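Long-range contacts in DegV family protein ([Eubacterium] eligens, PDB 5UXY), which binds a long-chain fatty acid, modelled as heptadecanoic acid, and probably serves as a fatty-acid-binding protein like other DegV family members: residues V7-C12 with V80-A85; A61-D66 with Y91-A96; H163-N168 with S263-R268. One frame throughout, in Å; residues are numbered along the deposited sequence.

Contact 1. Residues V7-C12 with V80-A85; sequences VADSAC and VVTITA. With X90 (heptadecanoic acid), chain D.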
loop_
_atom_site.group_PDB
_atom_site.type_symbol
_atom_site.label_atom_id
_atom_site.label_comp_id
_atom_site.label_asym_id
_atom_site.label_seq_id
_atom_site.Cartn_x
_atom_site.Cartn_y
_atom_site.Cartn_z
ATOM N N VAL A 7 -12.015 -6.951 1.511
ATOM C CA VAL A 7 -11.528 -7.000 0.145
ATOM C C VAL A 7 -10.556 -5.837 -0.007
ATOM O O VAL A 7 -10.801 -4.767 0.558
ATOM C CB VAL A 7 -12.689 -6.860 -0.867
ATOM C CG1 VAL A 7 -12.187 -6.897 -2.324
ATOM C CG2 VAL A 7 -13.771 -7.985 -0.636
ATOM N N ALA A 8 -9.472 -6.036 -0.757
ATOM C CA ALA A 8 -8.542 -4.924 -1.008
ATOM C C ALA A 8 -7.933 -5.073 -2.381
ATOM O O ALA A 8 -7.797 -6.176 -2.889
ATOM C CB ALA A 8 -7.424 -4.886 0.067
ATOM N N ASP A 9 -7.550 -3.958 -3.005
ATOM C CA ASP A 9 -6.779 -4.164 -4.204
ATOM C C ASP A 9 -5.347 -4.624 -3.870
ATOM O O ASP A 9 -4.876 -4.543 -2.737
ATOM C CB ASP A 9 -6.788 -2.914 -5.057
ATOM C CG ASP A 9 -6.068 -1.781 -4.399
ATOM O OD1 ASP A 9 -4.827 -1.901 -4.168
ATOM O OD2 ASP A 9 -6.730 -0.745 -4.153
ATOM N N SER A 10 -4.650 -5.114 -4.900
ATOM C CA SER A 10 -3.384 -5.843 -4.694
ATOM C C SER A 10 -2.251 -4.910 -4.262
ATOM O O SER A 10 -1.174 -5.389 -3.849
ATOM C CB SER A 10 -2.986 -6.605 -5.973
ATOM O OG SER A 10 -2.648 -5.706 -7.024
ATOM N N ALA A 11 -2.489 -3.598 -4.297
ATOM C CA ALA A 11 -1.509 -2.681 -3.687
ATOM C C ALA A 11 -1.336 -2.900 -2.190
ATOM O O ALA A 11 -0.417 -2.309 -1.607
ATOM C CB ALA A 11 -1.899 -1.209 -3.931
ATOM N N CYS A 12 -2.174 -3.723 -1.552
ATOM C CA CYS A 12 -1.987 -3.973 -0.131
ATOM C C CYS A 12 -0.889 -4.988 0.133
ATOM O O CYS A 12 -0.549 -5.229 1.300
ATOM C CB CYS A 12 -3.293 -4.454 0.506
ATOM S SG CYS A 12 -3.769 -6.161 -0.046
ATOM N N VAL A 80 -14.167 -2.701 1.699
ATOM C CA VAL A 80 -13.243 -2.738 0.562
ATOM C C VAL A 80 -12.207 -1.660 0.816
ATOM O O VAL A 80 -12.578 -0.505 1.039
ATOM C CB VAL A 80 -13.962 -2.457 -0.770
ATOM C CG1 VAL A 80 -12.965 -2.630 -1.913
ATOM C CG2 VAL A 80 -15.156 -3.393 -0.971
ATOM N N VAL A 81 -10.916 -2.008 0.805
ATOM C CA VAL A 81 -9.871 -0.991 1.024
ATOM C C VAL A 81 -9.156 -0.769 -0.307
ATOM O O VAL A 81 -8.779 -1.736 -0.975
ATOM C CB VAL A 81 -8.898 -1.425 2.131
ATOM C CG1 VAL A 81 -7.790 -0.328 2.328
ATOM C CG2 VAL A 81 -9.663 -1.690 3.419
ATOM N N THR A 82 -9.020 0.501 -0.737
ATOM C CA THR A 82 -8.374 0.751 -2.027
ATOM C C THR A 82 -7.159 1.662 -1.868
ATOM O O THR A 82 -7.030 2.412 -0.917
ATOM C CB THR A 82 -9.301 1.413 -3.078
ATOM O OG1 THR A 82 -9.547 2.765 -2.713
ATOM C CG2 THR A 82 -10.691 0.700 -3.164
ATOM N N ILE A 83 -6.260 1.566 -2.836
ATOM C CA ILE A 83 -5.171 2.544 -2.922
ATOM C C ILE A 83 -5.765 3.959 -3.136
ATOM O O ILE A 83 -6.909 4.138 -3.583
ATOM C CB ILE A 83 -4.265 2.070 -4.072
ATOM C CG1 ILE A 83 -3.090 3.026 -4.315
ATOM C CG2 ILE A 83 -5.034 1.958 -5.317
ATOM C CD1 ILE A 83 -2.070 2.407 -5.301
ATOM N N THR A 84 -4.996 4.965 -2.751
ATOM C CA THR A 84 -5.436 6.349 -2.761
ATOM C C THR A 84 -6.177 6.758 -4.027
ATOM O O THR A 84 -5.710 6.558 -5.157
ATOM C CB THR A 84 -4.227 7.289 -2.542
ATOM O OG1 THR A 84 -4.692 8.629 -2.702
ATOM C CG2 THR A 84 -3.104 6.984 -3.568
ATOM N N ALA A 85 -7.348 7.370 -3.816
ATOM C CA ALA A 85 -8.071 7.970 -4.936
ATOM C C ALA A 85 -7.312 9.153 -5.511
ATOM O O ALA A 85 -7.603 9.594 -6.636
ATOM C CB ALA A 85 -9.448 8.435 -4.447
HETATM O O19 X90 D . -2.939 2.198 -12.463
HETATM C C21 X90 D . -3.422 2.518 -11.333
HETATM O O21 X90 D . -4.569 3.101 -11.292
HETATM C C22 X90 D . -2.567 2.233 -10.076
HETATM C C23 X90 D . -1.655 3.468 -9.875
HETATM C C24 X90 D . -0.942 3.408 -8.499
HETATM C C25 X90 D . -0.158 4.747 -8.312
HETATM C C26 X90 D . 0.496 4.954 -6.932
HETATM C C27 X90 D . 1.056 3.652 -6.371
HETATM C C28 X90 D . 2.022 3.907 -5.191
HETATM C C29 X90 D . 2.940 2.690 -4.957
HETATM C C30 X90 D . 5.130 4.084 -4.026
HETATM C C31 X90 D . 5.157 4.822 -2.637
HETATM C C32 X90 D . 4.106 5.953 -2.671
HETATM C C33 X90 D . 3.480 6.288 -1.313
HETATM C C34 X90 D . 2.521 7.504 -1.347
HETATM C C35 X90 D . 1.068 7.029 -1.166
HETATM C C36 X90 D . -0.019 8.116 -1.246
HETATM C C39 X90 D . 4.123 2.887 -3.969
#
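Residues 7-9 run parallel to the strand through V80 and V81; the axes of the short segments come within 4.5 Å and are inclined by 15°, with V7 paired to V80 and A8 to V81. V81 N donates to V7 O at 2.8 Å, and V81 O accepts the longer bond from D9 N. The side chains of V7 and V80 lie on one face of the sheet, those of A8 and V81 on the other. A8 CB and V81 CB are 4.3 Å apart.

Beyond A8 the backbones separate, and the carboxylate of D9 bridges the gap. Its CG is turned between its own N and carbonyl carbon (chi1 66°), which brings the group over to I83. D9 OD2 takes the N-H of I83 N on its syn lone pair at 2.7 Å, with an angle of 158°. OD1 accepts from A11 N on its anti lone pair, which makes an Asx turn. The two bonds fix the rotation of the carboxylate between the two segments; the one from A11 N also pins the start of the 3-10 turn 10-12.

The I83 side chain crosses that of D9 at about a right angle. I83 CG2 lies 3.4 Å from D9 OD2. I83 CD1 passes A11 CB at 3.9 Å. The same I83 CD1 is 3.5 Å from C27 of the heptadecanoic acid, so the region after the paired residues lines the lipid site.

Strand 5-9 is flanked by 21-30 and 77-82, and the latter by 109-114. Helices 65-72 and 119-134 pack on V7 and A8 respectively, while helix 90-102 meets D9, T82 and I83.

Contact 2. Residues A61-D66 with Y91-A96; sequences ACPGID and YNSAMA. With X90 (heptadecanoic acid), chain D.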
loop_
_atom_site.group_PDB
_atom_site.type_symbol
_atom_site.label_atom_id
_atom_site.label_comp_id
_atom_site.label_asym_id
_atom_site.label_seq_id
_atom_site.Cartn_x
_atom_site.Cartn_y
_atom_site.Cartn_z
ATOM N N ALA A 61 -2.965 -0.551 -14.559
ATOM C CA ALA A 61 -4.410 -0.448 -14.718
ATOM C C ALA A 61 -5.112 -0.916 -13.460
ATOM O O ALA A 61 -4.708 -1.910 -12.857
ATOM C CB ALA A 61 -4.897 -1.291 -15.898
ATOM N N CYS A 62 -6.233 -0.273 -13.126
ATOM C CA CYS A 62 -7.025 -0.705 -11.957
ATOM C C CYS A 62 -7.826 -1.969 -12.316
ATOM O O CYS A 62 -7.921 -2.338 -13.500
ATOM C CB CYS A 62 -7.916 0.456 -11.516
ATOM S SG CYS A 62 -9.198 0.779 -12.689
ATOM N N PRO A 63 -8.417 -2.669 -11.337
ATOM C CA PRO A 63 -9.173 -3.892 -11.670
ATOM C C PRO A 63 -10.467 -3.574 -12.413
ATOM O O PRO A 63 -11.050 -2.500 -12.259
ATOM C CB PRO A 63 -9.499 -4.496 -10.304
ATOM C CG PRO A 63 -8.541 -3.800 -9.340
ATOM C CD PRO A 63 -8.374 -2.446 -9.884
ATOM N N GLY A 64 -10.942 -4.551 -13.190
ATOM C CA GLY A 64 -12.237 -4.386 -13.835
ATOM C C GLY A 64 -13.383 -4.598 -12.868
ATOM O O GLY A 64 -13.239 -5.250 -11.830
ATOM N N ILE A 65 -14.535 -3.979 -13.193
ATOM C CA ILE A 65 -15.716 -4.102 -12.332
ATOM C C ILE A 65 -16.000 -5.570 -12.054
ATOM O O ILE A 65 -16.372 -5.943 -10.935
ATOM C CB ILE A 65 -16.940 -3.378 -12.958
ATOM C CG1 ILE A 65 -16.878 -1.851 -12.661
ATOM C CG2 ILE A 65 -18.285 -3.988 -12.421
ATOM C CD1 ILE A 65 -17.619 -0.874 -13.623
ATOM N N ASP A 66 -15.759 -6.441 -13.045
ATOM C CA ASP A 66 -16.048 -7.867 -12.888
ATOM C C ASP A 66 -15.126 -8.536 -11.879
ATOM O O ASP A 66 -15.543 -9.464 -11.178
ATOM C CB ASP A 66 -15.916 -8.592 -14.231
ATOM C CG ASP A 66 -17.044 -8.278 -15.183
ATOM O OD1 ASP A 66 -18.105 -7.794 -14.719
ATOM O OD2 ASP A 66 -16.861 -8.513 -16.398
ATOM N N TYR A 91 -10.184 3.420 -6.625
ATOM C CA TYR A 91 -11.342 3.757 -5.786
ATOM C C TYR A 91 -12.628 3.871 -6.624
ATOM O O TYR A 91 -13.680 3.319 -6.263
ATOM C CB TYR A 91 -11.058 5.045 -5.010
ATOM C CG TYR A 91 -12.261 5.553 -4.204
ATOM C CD1 TYR A 91 -12.561 5.007 -2.953
ATOM C CD2 TYR A 91 -13.096 6.539 -4.710
ATOM C CE1 TYR A 91 -13.654 5.473 -2.204
ATOM C CE2 TYR A 91 -14.179 7.013 -3.973
ATOM C CZ TYR A 91 -14.452 6.490 -2.732
ATOM O OH TYR A 91 -15.545 6.952 -1.976
ATOM N N ASN A 92 -12.567 4.588 -7.742
ATOM C CA ASN A 92 -13.756 4.731 -8.580
ATOM C C ASN A 92 -14.222 3.385 -9.128
ATOM O O ASN A 92 -15.433 3.142 -9.207
ATOM C CB ASN A 92 -13.513 5.650 -9.776
ATOM C CG ASN A 92 -13.395 7.105 -9.406
ATOM O OD1 ASN A 92 -13.764 7.526 -8.295
ATOM N ND2 ASN A 92 -12.868 7.916 -10.365
ATOM N N SER A 93 -13.281 2.514 -9.528
ATOM C CA SER A 93 -13.696 1.203 -10.037
ATOM C C SER A 93 -14.388 0.381 -8.932
ATOM O O SER A 93 -15.355 -0.348 -9.193
ATOM C CB SER A 93 -12.478 0.456 -10.667
ATOM O OG SER A 93 -11.543 -0.063 -9.692
ATOM N N ALA A 94 -13.889 0.469 -7.700
ATOM C CA ALA A 94 -14.560 -0.225 -6.597
ATOM C C ALA A 94 -15.948 0.362 -6.337
ATOM O O ALA A 94 -16.887 -0.373 -5.985
ATOM C CB ALA A 94 -13.722 -0.115 -5.317
HETATM N N MSE A 95 -16.066 1.702 -6.396
HETATM C CA MSE A 95 -17.375 2.330 -6.188
HETATM C C MSE A 95 -18.325 1.919 -7.295
HETATM O O MSE A 95 -19.531 1.722 -7.040
HETATM C CB MSE A 95 -17.259 3.869 -6.139
HETATM C CG MSE A 95 -16.555 4.393 -4.900
HETATM SE SE MSE A 95 -17.707 4.126 -3.357
HETATM C CE MSE A 95 -19.139 5.453 -3.632
ATOM N N ALA A 96 -17.820 1.796 -8.526
ATOM C CA ALA A 96 -18.691 1.355 -9.611
ATOM C C ALA A 96 -19.154 -0.087 -9.402
ATOM O O ALA A 96 -20.312 -0.447 -9.690
ATOM C CB ALA A 96 -17.958 1.497 -10.948
HETATM O O19 X90 D . -2.939 2.198 -12.463
HETATM C C21 X90 D . -3.422 2.518 -11.333
HETATM O O21 X90 D . -4.569 3.101 -11.292
HETATM C C22 X90 D . -2.567 2.233 -10.076
HETATM C C23 X90 D . -1.655 3.468 -9.875
HETATM C C24 X90 D . -0.942 3.408 -8.499
HETATM C C25 X90 D . -0.158 4.747 -8.312
HETATM C C26 X90 D . 0.496 4.954 -6.932
HETATM C C27 X90 D . 1.056 3.652 -6.371
HETATM C C28 X90 D . 2.022 3.907 -5.191
HETATM C C29 X90 D . 2.940 2.690 -4.957
HETATM C C30 X90 D . 5.130 4.084 -4.026
HETATM C C31 X90 D . 5.157 4.822 -2.637
HETATM C C32 X90 D . 4.106 5.953 -2.671
HETATM C C33 X90 D . 3.480 6.288 -1.313
HETATM C C34 X90 D . 2.521 7.504 -1.347
HETATM C C35 X90 D . 1.068 7.029 -1.166
HETATM C C36 X90 D . -0.019 8.116 -1.246
HETATM C C39 X90 D . 4.123 2.887 -3.969
#
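S93 and I65, with A96 one helical turn after S93, carry this helix-to-loop packing in the lipid-binding DegV fold. Segment 61-66 leaves strand 59-61, passes through C62 and P63, and enters helix 65-72 with G64 at the N-cap. It lies along one side of helix 90-102. The contact is small, burying 197 Å² in all, and rests on van der Waals packing.

I65, in the first turn of its helix, packs at the more exposed end. Its CB does not head for helix 90-102, but the extended end of the chain reaches that helix. I65 CG1 is 4.1 Å from S93 O, and I65 CD1 ends 3.6 Å from A96 CB, methyl against methyl. These contacts hold for one of two modelled conformers of I65 and are therefore less certain.

S93 points at the loop and loses the most surface. The hydroxyl is turned between the backbone N and carbonyl carbon (chi1 74°). There it bonds to the T90 carbonyl one turn back in its own helix and to the indole NE1 of W68. The serine is thus tied to both helices while its CB meets the loop.

P63 stays close to the sheet, against V25 and L27 of strand 21-30. Its carbonyl faces the serine, with P63 O 3.6 Å from S93 CB. C62 SG is also placed between its own N and carbonyl carbon (chi1 70°). The sulfur therefore comes down on the serine from the loop side, and C62 SG lies 3.9 Å from S93 CB.

Contact 3. Residues H163-N168 with S263-R268; sequences HNLAQN and SYYAER. With X90 (heptadecanoic acid), chain D.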
loop_
_atom_site.group_PDB
_atom_site.type_symbol
_atom_site.label_atom_id
_atom_site.label_comp_id
_atom_site.label_asym_id
_atom_site.label_seq_id
_atom_site.Cartn_x
_atom_site.Cartn_y
_atom_site.Cartn_z
ATOM N N HIS A 163 11.496 6.302 -11.541
ATOM C CA HIS A 163 11.293 6.351 -12.990
ATOM C C HIS A 163 9.865 5.950 -13.360
ATOM O O HIS A 163 9.212 6.612 -14.166
ATOM C CB HIS A 163 12.295 5.409 -13.663
ATOM C CG HIS A 163 12.123 5.309 -15.140
ATOM N ND1 HIS A 163 12.382 6.367 -15.986
ATOM C CD2 HIS A 163 11.671 4.292 -15.923
ATOM C CE1 HIS A 163 12.120 5.999 -17.231
ATOM N NE2 HIS A 163 11.701 4.742 -17.222
ATOM N N ASN A 164 9.378 4.848 -12.792
ATOM C CA ASN A 164 8.026 4.389 -13.139
ATOM C C ASN A 164 6.931 5.336 -12.633
ATOM O O ASN A 164 5.924 5.564 -13.335
ATOM C CB ASN A 164 7.843 2.962 -12.598
ATOM C CG ASN A 164 8.704 1.992 -13.324
ATOM O OD1 ASN A 164 9.077 2.248 -14.470
ATOM N ND2 ASN A 164 9.034 0.882 -12.690
ATOM N N LEU A 165 7.054 5.854 -11.403
ATOM C CA LEU A 165 6.158 6.916 -10.961
ATOM C C LEU A 165 6.181 8.105 -11.927
ATOM O O LEU A 165 5.138 8.642 -12.302
ATOM C CB LEU A 165 6.543 7.401 -9.543
ATOM C CG LEU A 165 6.210 6.447 -8.391
ATOM C CD1 LEU A 165 7.120 6.796 -7.186
ATOM C CD2 LEU A 165 4.705 6.578 -8.011
ATOM N N ALA A 166 7.382 8.555 -12.309
ATOM C CA ALA A 166 7.494 9.769 -13.093
ATOM C C ALA A 166 6.968 9.563 -14.509
ATOM O O ALA A 166 6.304 10.445 -15.048
ATOM C CB ALA A 166 8.938 10.233 -13.154
ATOM N N GLN A 167 7.243 8.402 -15.123
ATOM C CA GLN A 167 6.776 8.238 -16.501
ATOM C C GLN A 167 5.270 8.077 -16.545
ATOM O O GLN A 167 4.669 8.318 -17.592
ATOM C CB GLN A 167 7.468 7.048 -17.186
ATOM C CG GLN A 167 6.965 5.708 -16.735
ATOM C CD GLN A 167 7.437 4.524 -17.577
ATOM O OE1 GLN A 167 7.214 4.471 -18.788
ATOM N NE2 GLN A 167 8.046 3.553 -16.925
ATOM N N ASN A 168 4.648 7.699 -15.433
ATOM C CA ASN A 168 3.191 7.612 -15.347
ATOM C C ASN A 168 2.547 8.850 -14.734
ATOM O O ASN A 168 1.348 8.822 -14.389
ATOM C CB ASN A 168 2.804 6.345 -14.562
ATOM C CG ASN A 168 2.971 5.075 -15.400
ATOM O OD1 ASN A 168 2.161 4.798 -16.299
ATOM N ND2 ASN A 168 3.999 4.304 -15.122
ATOM N N SER A 263 5.874 -3.127 -6.090
ATOM C CA SER A 263 7.233 -3.347 -6.638
ATOM C C SER A 263 7.456 -2.507 -7.881
ATOM O O SER A 263 8.537 -1.937 -8.075
ATOM C CB SER A 263 7.456 -4.846 -6.937
ATOM O OG SER A 263 7.452 -5.591 -5.726
ATOM N N TYR A 264 6.435 -2.391 -8.722
ATOM C CA TYR A 264 6.578 -1.605 -9.945
ATOM C C TYR A 264 6.842 -0.124 -9.627
ATOM O O TYR A 264 7.746 0.491 -10.212
ATOM C CB TYR A 264 5.311 -1.770 -10.814
ATOM C CG TYR A 264 5.309 -0.872 -12.006
ATOM C CD1 TYR A 264 6.088 -1.209 -13.118
ATOM C CD2 TYR A 264 4.574 0.325 -12.027
ATOM C CE1 TYR A 264 6.153 -0.356 -14.238
ATOM C CE2 TYR A 264 4.595 1.171 -13.166
ATOM C CZ TYR A 264 5.392 0.819 -14.258
ATOM O OH TYR A 264 5.452 1.637 -15.351
ATOM N N TYR A 265 6.037 0.467 -8.719
ATOM C CA TYR A 265 6.131 1.902 -8.434
ATOM C C TYR A 265 7.214 2.244 -7.401
ATOM O O TYR A 265 7.838 3.324 -7.500
ATOM C CB TYR A 265 4.776 2.443 -7.960
ATOM C CG TYR A 265 3.865 2.706 -9.121
ATOM C CD1 TYR A 265 4.243 3.645 -10.115
ATOM C CD2 TYR A 265 2.653 2.009 -9.269
ATOM C CE1 TYR A 265 3.418 3.903 -11.227
ATOM C CE2 TYR A 265 1.815 2.264 -10.393
ATOM C CZ TYR A 265 2.196 3.211 -11.335
ATOM O OH TYR A 265 1.441 3.469 -12.456
ATOM N N ALA A 266 7.466 1.365 -6.427
ATOM C CA ALA A 266 8.563 1.656 -5.489
ATOM C C ALA A 266 9.943 1.307 -6.059
ATOM O O ALA A 266 10.956 1.909 -5.656
ATOM C CB ALA A 266 8.330 0.928 -4.163
ATOM N N GLU A 267 10.000 0.355 -6.979
ATOM C CA GLU A 267 11.178 -0.131 -7.718
ATOM C C GLU A 267 12.181 -0.881 -6.853
ATOM O O GLU A 267 12.116 -0.857 -5.628
ATOM C CB GLU A 267 11.860 0.997 -8.481
ATOM C CG GLU A 267 10.911 1.454 -9.561
ATOM C CD GLU A 267 11.584 2.280 -10.625
ATOM O OE1 GLU A 267 12.608 1.820 -11.159
ATOM O OE2 GLU A 267 11.086 3.387 -10.920
ATOM N N ARG A 268 13.078 -1.620 -7.504
ATOM C CA ARG A 268 14.078 -2.387 -6.769
ATOM C C ARG A 268 14.781 -1.515 -5.741
ATOM O O ARG A 268 15.169 -0.380 -6.042
ATOM C CB ARG A 268 15.111 -2.931 -7.783
ATOM C CG ARG A 268 15.704 -4.245 -7.457
ATOM C CD ARG A 268 16.245 -4.862 -8.749
ATOM N NE ARG A 268 15.666 -6.182 -8.941
ATOM C CZ ARG A 268 15.561 -6.809 -10.107
ATOM N NH1 ARG A 268 16.015 -6.243 -11.231
ATOM N NH2 ARG A 268 15.023 -8.027 -10.134
HETATM O O19 X90 D . -2.939 2.198 -12.463
HETATM C C21 X90 D . -3.422 2.518 -11.333
HETATM O O21 X90 D . -4.569 3.101 -11.292
HETATM C C22 X90 D . -2.567 2.233 -10.076
HETATM C C23 X90 D . -1.655 3.468 -9.875
HETATM C C24 X90 D . -0.942 3.408 -8.499
HETATM C C25 X90 D . -0.158 4.747 -8.312
HETATM C C26 X90 D . 0.496 4.954 -6.932
HETATM C C27 X90 D . 1.056 3.652 -6.371
HETATM C C28 X90 D . 2.022 3.907 -5.191
HETATM C C29 X90 D . 2.940 2.690 -4.957
HETATM C C30 X90 D . 5.130 4.084 -4.026
HETATM C C31 X90 D . 5.157 4.822 -2.637
HETATM C C32 X90 D . 4.106 5.953 -2.671
HETATM C C33 X90 D . 3.480 6.288 -1.313
HETATM C C34 X90 D . 2.521 7.504 -1.347
HETATM C C35 X90 D . 1.068 7.029 -1.166
HETATM C C36 X90 D . -0.019 8.116 -1.246
HETATM C C39 X90 D . 4.123 2.887 -3.969
HETATM O O HOH W 1 8.855 4.664 -9.581
#
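N164 lies flat on the ring of Y264, and this stack is the tight centre of the contact. The amide and ring planes are 4° apart, with N164 ND2 3.5 Å above the Y264 ring plane near its rim. N164 CB makes a CH-pi contact over the same face. N164 ND2 also donates to Y264 O at 2.8 Å, with that oxygen close to the amide plane. OD1 accepts from Q167 NE2, so both ends of the amide are held.

Y265 packs beside it. L165 CD2 is 3.6 Å from Y265 CD1. One face of the Y265 ring meets the hydrocarbon chain of heptadecanoic acid, and Y264 CD2 sits over the centre of the opposite face. Y265 CB comes within 3.5 Å of lipid C29. Helix 260-266, backed by helix 163-167, thus forms one wall of the lipid site.

N168 ND2 donates to N164 O at 2.9 Å. Its bond to Y264 OH is weak, and it reaches that ring at the edge.

The more open side lies toward E267 and the exposed H163. E267 follows helix 260-266 with positive phi, and its chain extends to the start of helix 163-167. OE2 takes the N164 N-H almost straight (177°), on the syn side but 34° out of the carboxylate plane. A water donates to OE2 and to Y265 O, and accepts from L165 N, so it links the two helices.

Both tyrosine hydroxyls have partners beyond this helix pair: Y264 OH bonds S58 OG, and Y265 OH bonds T60 OG1 on strand 59-61. Helix 44-53 packs on Y264, strand 153-159 on L165 and A266, and helix 173-178 on A166.

Overall arrangement
Contacts 1 and 2 are neighbours, with centres 10 Å apart. T82 and V80 of contact 1 pack on Y91 and A94 of helix 90-102, the helix used by contact 2. Strand 77-82 joins helices 65-72 and 90-102 along the chain, so the two contacts interlock. Contact 3 stands apart, with centres about 18 Å from contact 1 and 21 Å from contact 2. Its nearest atoms are about 6 Å from either. Heptadecanoic acid spans the gap. I83 and Y265 touch its hydrocarbon chain, while A61 of contact 2 lies near the carboxylate. T60 and S88 hydrogen-bond the lipid, and T60 also bonds Y265 of contact 3.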